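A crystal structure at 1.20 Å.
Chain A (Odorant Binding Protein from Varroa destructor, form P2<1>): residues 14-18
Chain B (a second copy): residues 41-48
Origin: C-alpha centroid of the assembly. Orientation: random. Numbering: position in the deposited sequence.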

# COMPACT_ATOMS: atom_id res chain seq x y z
N PRO A 14 0.51 -3.74 2.54
CA PRO A 14 1.93 -3.69 2.86
C PRO A 14 2.49 -5.07 3.16
O PRO A 14 1.83 -5.93 3.69
CB PRO A 14 2.03 -2.80 4.10
CG PRO A 14 0.70 -2.05 4.17
CD PRO A 14 -0.30 -2.95 3.49
N VAL A 15 3.73 -5.26 2.73
CA VAL A 15 4.48 -6.51 2.93
C VAL A 15 5.70 -6.17 3.77
O VAL A 15 6.68 -5.60 3.23
CB VAL A 15 4.85 -7.12 1.60
CG1 VAL A 15 5.60 -8.39 1.78
CG2 VAL A 15 3.63 -7.37 0.72
N ILE A 16 5.59 -6.38 5.06
CA ILE A 16 6.53 -5.87 6.07
C ILE A 16 6.86 -6.98 7.04
O ILE A 16 5.92 -7.64 7.52
CB ILE A 16 5.94 -4.68 6.81
CG1 ILE A 16 5.68 -3.59 5.80
CG2 ILE A 16 6.89 -4.26 7.90
CD1 ILE A 16 5.08 -2.34 6.45
N GLU A 17 8.13 -7.12 7.35
CA GLU A 17 8.59 -7.85 8.53
C GLU A 17 8.94 -6.86 9.62
O GLU A 17 9.73 -5.94 9.39
CB GLU A 17 9.76 -8.74 8.19
CG GLU A 17 9.37 -9.86 7.28
CD GLU A 17 10.43 -10.92 7.21
OE1 GLU A 17 11.04 -11.04 6.24
OE2 GLU A 17 10.53 -11.76 8.12
N TRP A 18 8.37 -7.02 10.78
CA TRP A 18 8.39 -6.03 11.85
C TRP A 18 9.59 -6.19 12.78
O TRP A 18 9.72 -5.36 13.67
CB TRP A 18 7.05 -6.10 12.59
CG TRP A 18 5.94 -5.58 11.72
CD1 TRP A 18 5.12 -6.31 10.92
CD2 TRP A 18 5.63 -4.19 11.48
NE1 TRP A 18 4.31 -5.46 10.21
CE2 TRP A 18 4.61 -4.17 10.51
CE3 TRP A 18 6.11 -2.99 11.98
CZ2 TRP A 18 4.05 -2.96 10.08
CZ3 TRP A 18 5.55 -1.83 11.55
CH2 TRP A 18 4.54 -1.82 10.59
N CYS B 41 2.38 -15.94 4.48
CA CYS B 41 3.38 -16.16 3.44
C CYS B 41 4.78 -15.69 3.87
O CYS B 41 5.77 -16.39 3.62
CB CYS B 41 2.98 -15.48 2.14
SG CYS B 41 1.53 -16.23 1.38
N LEU B 42 4.85 -14.53 4.52
CA LEU B 42 6.17 -14.05 4.98
C LEU B 42 6.81 -14.94 6.04
O LEU B 42 8.10 -14.86 6.08
CB LEU B 42 6.01 -12.65 5.55
CG LEU B 42 5.82 -11.58 4.51
CD1 LEU B 42 5.48 -10.28 5.25
CD2 LEU B 42 7.03 -11.41 3.70
N GLN B 43 6.05 -15.73 6.75
CA GLN B 43 6.64 -16.57 7.80
C GLN B 43 7.50 -17.57 7.12
O GLN B 43 8.49 -17.96 7.85
CB GLN B 43 5.61 -17.31 8.61
CG GLN B 43 4.79 -16.36 9.45
CD GLN B 43 3.93 -17.08 10.46
OE1 GLN B 43 3.25 -18.06 10.17
NE2 GLN B 43 3.99 -16.61 11.70
N SER B 44 7.29 -17.95 5.84
CA SER B 44 8.17 -18.85 5.11
C SER B 44 9.00 -18.18 4.00
O SER B 44 9.93 -18.85 3.51
CB SER B 44 7.47 -20.03 4.67
OG SER B 44 6.60 -19.77 3.62
N LEU B 45 8.64 -17.00 3.50
CA LEU B 45 9.24 -16.31 2.37
C LEU B 45 9.76 -14.96 2.87
O LEU B 45 9.20 -13.88 2.62
CB LEU B 45 8.19 -16.07 1.27
CG LEU B 45 7.53 -17.34 0.75
CD1 LEU B 45 6.36 -17.02 -0.18
CD2 LEU B 45 8.54 -18.23 0.04
N PRO B 46 10.89 -14.98 3.59
CA PRO B 46 11.38 -13.77 4.20
C PRO B 46 11.87 -12.75 3.19
O PRO B 46 12.39 -13.09 2.12
CB PRO B 46 12.53 -14.29 5.09
CG PRO B 46 12.97 -15.57 4.47
CD PRO B 46 11.71 -16.17 3.88
N LEU B 47 11.69 -11.48 3.48
CA LEU B 47 12.24 -10.43 2.63
C LEU B 47 13.76 -10.54 2.53
O LEU B 47 14.41 -10.73 3.54
CB LEU B 47 11.83 -9.07 3.17
CG LEU B 47 10.39 -8.65 2.82
CD1 LEU B 47 9.93 -7.61 3.84
CD2 LEU B 47 10.21 -8.10 1.43
N PRO B 48 14.31 -10.35 1.32
CA PRO B 48 15.77 -10.33 1.21
C PRO B 48 16.37 -9.14 1.96
O PRO B 48 15.78 -8.13 2.09
CB PRO B 48 15.96 -10.15 -0.30
CG PRO B 48 14.72 -10.77 -0.91
CD PRO B 48 13.64 -10.30 0.03

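The two stretches meet through a small contact, 293 Å² of buried surface summed over both sides, between a short extended segment of chain A and the end region of a helix in chain B with the loop that follows it. In chain A the strand residues A:Ile16 and A:Glu17 have extended backbones, so successive side chains leave in different directions: CA-to-CB points toward chain B at A:Glu17 and away from it at A:Ile16. In chain B the carbonyl of B:Cys41 accepts from the amides of both B:Ser44 (N to O, 3.1 Å) and B:Leu45 (N to O, 2.9 Å). Farther along, B:Pro46 and B:Leu47 adopt extended backbone angles. The nearest pair of CA atoms across the contact belongs to A:Glu17 and B:Leu47, 7.4 Å apart, a spacing bridged by a side chain rather than by paired main chains.

That bridge is the one hydrogen bond between the stretches. The amide N of B:Leu47 donates to OE1 of A:Glu17 at 2.9 Å, with an angle of 150° at the hydrogen. Glutamate suits the position because its chain is long enough to carry a carboxylate oxygen, a strong acceptor, to a main-chain NH on the neighbouring copy. With chi1 in m and chi2 in t, the side chain reaches out to the loop. The same oxygen lies 3.4 Å from CA of B:Pro46, a van der Waals contact that follows from its position beside the next residue's amide. Proline has no amide hydrogen of its own to offer; the donor here is the NH of B:Leu47.

The apolar part of the contact centres on two leucines, B:Leu42 from the helical region and B:Leu47 from the loop, both with CA-to-CB directed toward chain A. Both methyls of B:Leu42 pack on CG1 of A:Val15, CD2 at 3.9 Å and CD1 at 4.0 Å, a methyl-to-methyl contact suited to two buried, branched side chains with no polar groups to satisfy. CD1 of B:Leu42 also approaches the main-chain O of A:Ile16 at 3.5 Å and CG of A:Glu17 at 4.4 Å, so the aliphatic part of the glutamate also joins the packing. B:Leu47 places CD1 3.9 Å from the main-chain O of A:Val15. These approaches to carbonyl oxygens are packing contacts, since a methyl group is no conventional donor. B:Leu47 thus contributes twice, through its amide and through its side chain.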